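Local coordinates for endo-beta-N-acetylglucosaminidase F1 (Bacteroides thetaiotaomicron VPI-5482, PDB 6TCV), which hydrolyses the bond between the two core N-acetylglucosamines of high-mannose N-glycans, probably as part of glycan foraging by a gut bacterium, at residues A[265-276]-A[312-323]. The protein carries 2 engineered substitutions. Residues are numbered along the deposited sequence; the frame is centred on the assembly and turned at random. Where two conformers were deposited one is given.
Sequences AKDFAREVAQYC and LCYETKQAMPDK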
loop_
_atom_site.group_PDB
_atom_site.type_symbol
_atom_site.label_atom_id
_atom_site.label_comp_id
_atom_site.label_asym_id
_atom_site.label_seq_id
_atom_site.Cartn_x
_atom_site.Cartn_y
_atom_site.Cartn_z
ATOM N N ALA A 265 -18.269 5.912 -6.581
ATOM C CA ALA A 265 -17.094 5.199 -6.087
ATOM C C ALA A 265 -16.324 4.559 -7.217
ATOM O O ALA A 265 -15.087 4.588 -7.213
ATOM C CB ALA A 265 -17.541 4.151 -5.092
ATOM N N LYS A 266 -17.014 3.965 -8.188
ATOM C CA LYS A 266 -16.302 3.428 -9.325
ATOM C C LYS A 266 -15.484 4.512 -10.020
ATOM O O LYS A 266 -14.308 4.306 -10.364
ATOM C CB LYS A 266 -17.294 2.827 -10.323
ATOM C CG LYS A 266 -17.903 1.495 -9.874
ATOM C CD LYS A 266 -18.894 0.948 -10.866
ATOM C CE LYS A 266 -19.464 -0.381 -10.406
ATOM N NZ LYS A 266 -20.636 -0.795 -11.200
ATOM N N ASP A 267 -16.104 5.669 -10.277
ATOM C CA ASP A 267 -15.382 6.711 -11.010
ATOM C C ASP A 267 -14.238 7.266 -10.181
ATOM O O ASP A 267 -13.150 7.493 -10.704
ATOM C CB ASP A 267 -16.324 7.830 -11.453
ATOM C CG ASP A 267 -17.372 7.364 -12.409
ATOM O OD1 ASP A 267 -17.300 6.302 -13.011
ATOM O OD2 ASP A 267 -18.159 8.306 -12.860
ATOM N N PHE A 268 -14.463 7.501 -8.883
ATOM C CA PHE A 268 -13.397 8.077 -8.078
ATOM C C PHE A 268 -12.253 7.086 -7.942
ATOM O O PHE A 268 -11.073 7.485 -8.041
ATOM C CB PHE A 268 -13.955 8.496 -6.712
ATOM C CG PHE A 268 -12.967 9.250 -5.883
ATOM C CD1 PHE A 268 -12.606 10.555 -6.208
ATOM C CD2 PHE A 268 -12.327 8.629 -4.828
ATOM C CE1 PHE A 268 -11.664 11.208 -5.438
ATOM C CE2 PHE A 268 -11.396 9.278 -4.095
ATOM C CZ PHE A 268 -11.069 10.569 -4.416
ATOM N N ALA A 269 -12.575 5.792 -7.786
ATOM C CA ALA A 269 -11.539 4.763 -7.739
ATOM C C ALA A 269 -10.697 4.776 -9.001
ATOM O O ALA A 269 -9.460 4.667 -8.939
ATOM C CB ALA A 269 -12.213 3.406 -7.619
ATOM N N ARG A 270 -11.339 4.933 -10.154
ATOM C CA ARG A 270 -10.639 4.947 -11.432
ATOM C C ARG A 270 -9.779 6.199 -11.576
ATOM O O ARG A 270 -8.689 6.133 -12.139
ATOM C CB ARG A 270 -11.648 4.739 -12.574
ATOM C CG ARG A 270 -12.223 3.325 -12.468
ATOM C CD ARG A 270 -13.519 3.100 -13.194
ATOM N NE ARG A 270 -14.076 1.832 -12.658
ATOM C CZ ARG A 270 -15.199 1.272 -13.051
ATOM N NH1 ARG A 270 -15.902 1.842 -14.000
ATOM N NH2 ARG A 270 -15.619 0.132 -12.507
ATOM N N GLU A 271 -10.226 7.327 -11.001
ATOM C CA GLU A 271 -9.396 8.539 -10.984
ATOM C C GLU A 271 -8.170 8.368 -10.094
ATOM O O GLU A 271 -7.057 8.767 -10.479
ATOM C CB GLU A 271 -10.258 9.723 -10.547
ATOM C CG GLU A 271 -9.540 11.037 -10.676
ATOM C CD GLU A 271 -10.453 12.211 -10.591
ATOM O OE1 GLU A 271 -11.491 12.205 -11.332
ATOM O OE2 GLU A 271 -10.083 13.240 -9.994
ATOM N N VAL A 272 -8.360 7.769 -8.916
ATOM C CA VAL A 272 -7.224 7.503 -8.049
ATOM C C VAL A 272 -6.219 6.591 -8.750
ATOM O O VAL A 272 -5.006 6.838 -8.694
ATOM C CB VAL A 272 -7.716 6.912 -6.726
ATOM C CG1 VAL A 272 -6.562 6.326 -5.892
ATOM C CG2 VAL A 272 -8.466 7.949 -5.914
ATOM N N ALA A 273 -6.680 5.521 -9.401
ATOM C CA ALA A 273 -5.774 4.645 -10.109
ATOM C C ALA A 273 -5.046 5.405 -11.190
ATOM O O ALA A 273 -3.872 5.132 -11.470
ATOM C CB ALA A 273 -6.541 3.443 -10.668
ATOM N N GLN A 274 -5.740 6.324 -11.893
ATOM C CA GLN A 274 -5.090 7.095 -12.948
ATOM C C GLN A 274 -3.982 7.952 -12.369
ATOM O O GLN A 274 -2.910 8.061 -12.978
ATOM C CB GLN A 274 -6.156 7.959 -13.639
ATOM C CG GLN A 274 -5.629 8.643 -14.884
ATOM C CD GLN A 274 -4.882 9.904 -14.635
ATOM O OE1 GLN A 274 -5.220 10.656 -13.741
ATOM N NE2 GLN A 274 -3.858 10.162 -15.464
ATOM N N TYR A 275 -4.216 8.568 -11.218
ATOM C CA TYR A 275 -3.141 9.329 -10.557
ATOM C C TYR A 275 -1.944 8.428 -10.256
ATOM O O TYR A 275 -0.790 8.807 -10.468
ATOM C CB TYR A 275 -3.631 9.980 -9.238
ATOM C CG TYR A 275 -4.153 11.375 -9.391
ATOM C CD1 TYR A 275 -5.392 11.605 -9.923
ATOM C CD2 TYR A 275 -3.392 12.462 -8.950
ATOM C CE1 TYR A 275 -5.873 12.905 -10.085
ATOM C CE2 TYR A 275 -3.851 13.728 -9.091
ATOM C CZ TYR A 275 -5.082 13.934 -9.641
ATOM O OH TYR A 275 -5.588 15.234 -9.799
ATOM N N CYS A 276 -2.197 7.222 -9.746
ATOM C CA CYS A 276 -1.096 6.340 -9.364
ATOM C C CYS A 276 -0.343 5.868 -10.576
ATOM O O CYS A 276 0.879 5.628 -10.488
ATOM C CB CYS A 276 -1.648 5.166 -8.520
ATOM S SG CYS A 276 -2.202 5.645 -6.877
ATOM N N LEU A 312 -15.720 1.643 -2.393
ATOM C CA LEU A 312 -14.610 2.416 -2.940
ATOM C C LEU A 312 -13.310 1.635 -2.880
ATOM O O LEU A 312 -12.546 1.602 -3.855
ATOM C CB LEU A 312 -14.448 3.774 -2.203
ATOM C CG LEU A 312 -13.218 4.586 -2.616
ATOM C CD1 LEU A 312 -13.276 4.944 -4.107
ATOM C CD2 LEU A 312 -13.051 5.822 -1.740
ATOM N N CYS A 313 -13.038 0.963 -1.764
ATOM C CA CYS A 313 -11.794 0.198 -1.672
ATOM C C CYS A 313 -11.744 -0.916 -2.706
ATOM O O CYS A 313 -10.721 -1.112 -3.376
ATOM C CB CYS A 313 -11.628 -0.368 -0.258
ATOM S SG CYS A 313 -11.349 0.921 1.001
ATOM N N TYR A 314 -12.846 -1.658 -2.831
ATOM C CA TYR A 314 -12.944 -2.755 -3.777
ATOM C C TYR A 314 -12.734 -2.252 -5.193
ATOM O O TYR A 314 -11.965 -2.841 -5.954
ATOM C CB TYR A 314 -14.331 -3.411 -3.647
ATOM C CG TYR A 314 -14.649 -4.360 -4.748
ATOM C CD1 TYR A 314 -14.108 -5.651 -4.759
ATOM C CD2 TYR A 314 -15.468 -3.975 -5.785
ATOM C CE1 TYR A 314 -14.391 -6.540 -5.830
ATOM C CE2 TYR A 314 -15.763 -4.861 -6.824
ATOM C CZ TYR A 314 -15.228 -6.136 -6.814
ATOM O OH TYR A 314 -15.510 -7.012 -7.852
ATOM N N GLU A 315 -13.423 -1.177 -5.583
ATOM C CA GLU A 315 -13.287 -0.658 -6.934
ATOM C C GLU A 315 -11.894 -0.121 -7.177
ATOM O O GLU A 315 -11.392 -0.208 -8.295
ATOM C CB GLU A 315 -14.351 0.418 -7.226
ATOM C CG GLU A 315 -15.771 -0.086 -7.173
ATOM C CD GLU A 315 -16.132 -1.108 -8.225
ATOM O OE1 GLU A 315 -15.371 -1.261 -9.244
ATOM O OE2 GLU A 315 -17.192 -1.762 -8.058
ATOM N N THR A 316 -11.258 0.445 -6.161
ATOM C CA THR A 316 -9.896 0.926 -6.341
ATOM C C THR A 316 -8.950 -0.240 -6.597
ATOM O O THR A 316 -8.146 -0.185 -7.535
ATOM C CB THR A 316 -9.443 1.715 -5.114
ATOM O OG1 THR A 316 -10.322 2.820 -4.849
ATOM C CG2 THR A 316 -8.074 2.302 -5.323
ATOM N N LYS A 317 -9.085 -1.342 -5.853
ATOM C CA LYS A 317 -8.223 -2.492 -6.115
ATOM C C LYS A 317 -8.480 -3.047 -7.501
ATOM O O LYS A 317 -7.541 -3.437 -8.195
ATOM C CB LYS A 317 -8.444 -3.550 -5.047
ATOM C CG LYS A 317 -7.431 -4.679 -5.056
ATOM C CD LYS A 317 -6.098 -4.248 -4.578
ATOM C CE LYS A 317 -5.099 -5.414 -4.515
ATOM N NZ LYS A 317 -3.790 -4.930 -4.048
ATOM N N GLN A 318 -9.738 -3.117 -7.934
ATOM C CA GLN A 318 -10.023 -3.611 -9.271
ATOM C C GLN A 318 -9.317 -2.794 -10.338
ATOM O O GLN A 318 -8.934 -3.348 -11.369
ATOM C CB GLN A 318 -11.525 -3.632 -9.529
ATOM C CG GLN A 318 -12.344 -4.541 -8.636
ATOM C CD GLN A 318 -11.604 -5.776 -8.160
ATOM O OE1 GLN A 318 -11.284 -6.648 -8.953
ATOM N NE2 GLN A 318 -11.336 -5.855 -6.862
ATOM N N ALA A 319 -9.163 -1.494 -10.122
ATOM C CA ALA A 319 -8.575 -0.585 -11.103
ATOM C C ALA A 319 -7.057 -0.569 -11.023
ATOM O O ALA A 319 -6.407 -0.193 -11.998
ATOM C CB ALA A 319 -9.136 0.831 -10.906
ATOM N N MET A 320 -6.466 -0.970 -9.899
ATOM C CA MET A 320 -5.003 -1.058 -9.743
ATOM C C MET A 320 -4.672 -2.295 -8.910
ATOM O O MET A 320 -4.147 -2.208 -7.787
ATOM C CB MET A 320 -4.368 0.223 -9.182
ATOM C CG MET A 320 -4.875 0.749 -7.864
ATOM S SD MET A 320 -4.061 2.348 -7.530
ATOM C CE MET A 320 -4.503 2.637 -5.806
ATOM N N PRO A 321 -4.871 -3.491 -9.504
ATOM C CA PRO A 321 -4.753 -4.710 -8.705
ATOM C C PRO A 321 -3.343 -5.008 -8.268
ATOM O O PRO A 321 -3.151 -5.772 -7.307
ATOM C CB PRO A 321 -5.300 -5.802 -9.612
ATOM C CG PRO A 321 -5.198 -5.218 -10.982
ATOM C CD PRO A 321 -5.394 -3.747 -10.840
ATOM N N ASP A 322 -2.321 -4.486 -8.929
ATOM C CA ASP A 322 -0.957 -4.726 -8.454
ATOM C C ASP A 322 -0.482 -3.700 -7.425
ATOM O O ASP A 322 0.635 -3.849 -6.929
ATOM C CB ASP A 322 0.019 -4.805 -9.639
ATOM C CG ASP A 322 0.049 -3.532 -10.440
ATOM O OD1 ASP A 322 -0.984 -2.865 -10.560
ATOM O OD2 ASP A 322 1.118 -3.242 -11.023
ATOM N N LYS A 323 -1.294 -2.693 -7.093
ATOM C CA LYS A 323 -0.898 -1.627 -6.175
ATOM C C LYS A 323 -1.620 -1.758 -4.843
ATOM O O LYS A 323 -2.598 -2.505 -4.716
ATOM C CB LYS A 323 -1.180 -0.262 -6.815
ATOM C CG LYS A 323 -0.357 -0.040 -8.080
ATOM C CD LYS A 323 -0.417 1.382 -8.604
ATOM C CE LYS A 323 0.455 1.616 -9.816
ATOM N NZ LYS A 323 -0.231 1.118 -11.007
HETATM O O HOH W 1 -13.051 -0.113 -10.551
HETATM O O HOH W 2 -2.573 2.625 -11.257
#
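Glu315 enters helix 265-276 as a knob, its side chain seated among Ala265, Lys266, Ala269 and Arg270. A bend at its second torsion turns the carboxylate across the extended Lys266 chain, with Glu315 CD 3.6 Å from Lys266 CG. Arg270 runs beside Glu315 in the same direction, and Arg270 NH2 makes a long salt bridge of 3.6 Å to Glu315 OE1, the guanidinium and carboxylate planes turned 74° apart. Water 1, in the guanidinium plane, accepts from Arg270 NE and donates to both OE1 and the backbone O of Glu315, while Lys266 CB covers one guanidinium face. The other carboxylate oxygen, OE2, is bridged to Arg311, so the acid is shared between the two helices. The axes approach to 8.1 Å and cross at -44°, close enough because small residues meet: Ala269 CB rests 3.4 Å from Thr316 OG1, and one turn on Ala273 CB touches Ala319 CB at 3.7 Å. Helices 262-278 and 306-319 are successive outer helices of the (beta/alpha)8-type barrel of the catalytic domain, packed over the parallel strands 283-287 and 324-329. Thr316 OG1 is turned back to Leu312 O, which it meets 39° out of the carbonyl plane, on the face opposite Thr316 N; Tyr286 OH is a further partner of this hydroxyl. Toward the barrel, Leu312 CD1 reaches the edge of the Phe268 ring in its plane, 3.9 Å from Phe268 CD2. At the other end Met320, just past the helix, sets CG between its backbone N and carbonyl carbon; the chain then extends to lay Met320 SD 3.8 Å from Cys276 CB, with CE against Val272 CG1. Lys323 passes its CD by Cys276 CB and brings NZ to water 2, which donates to Ala273 O.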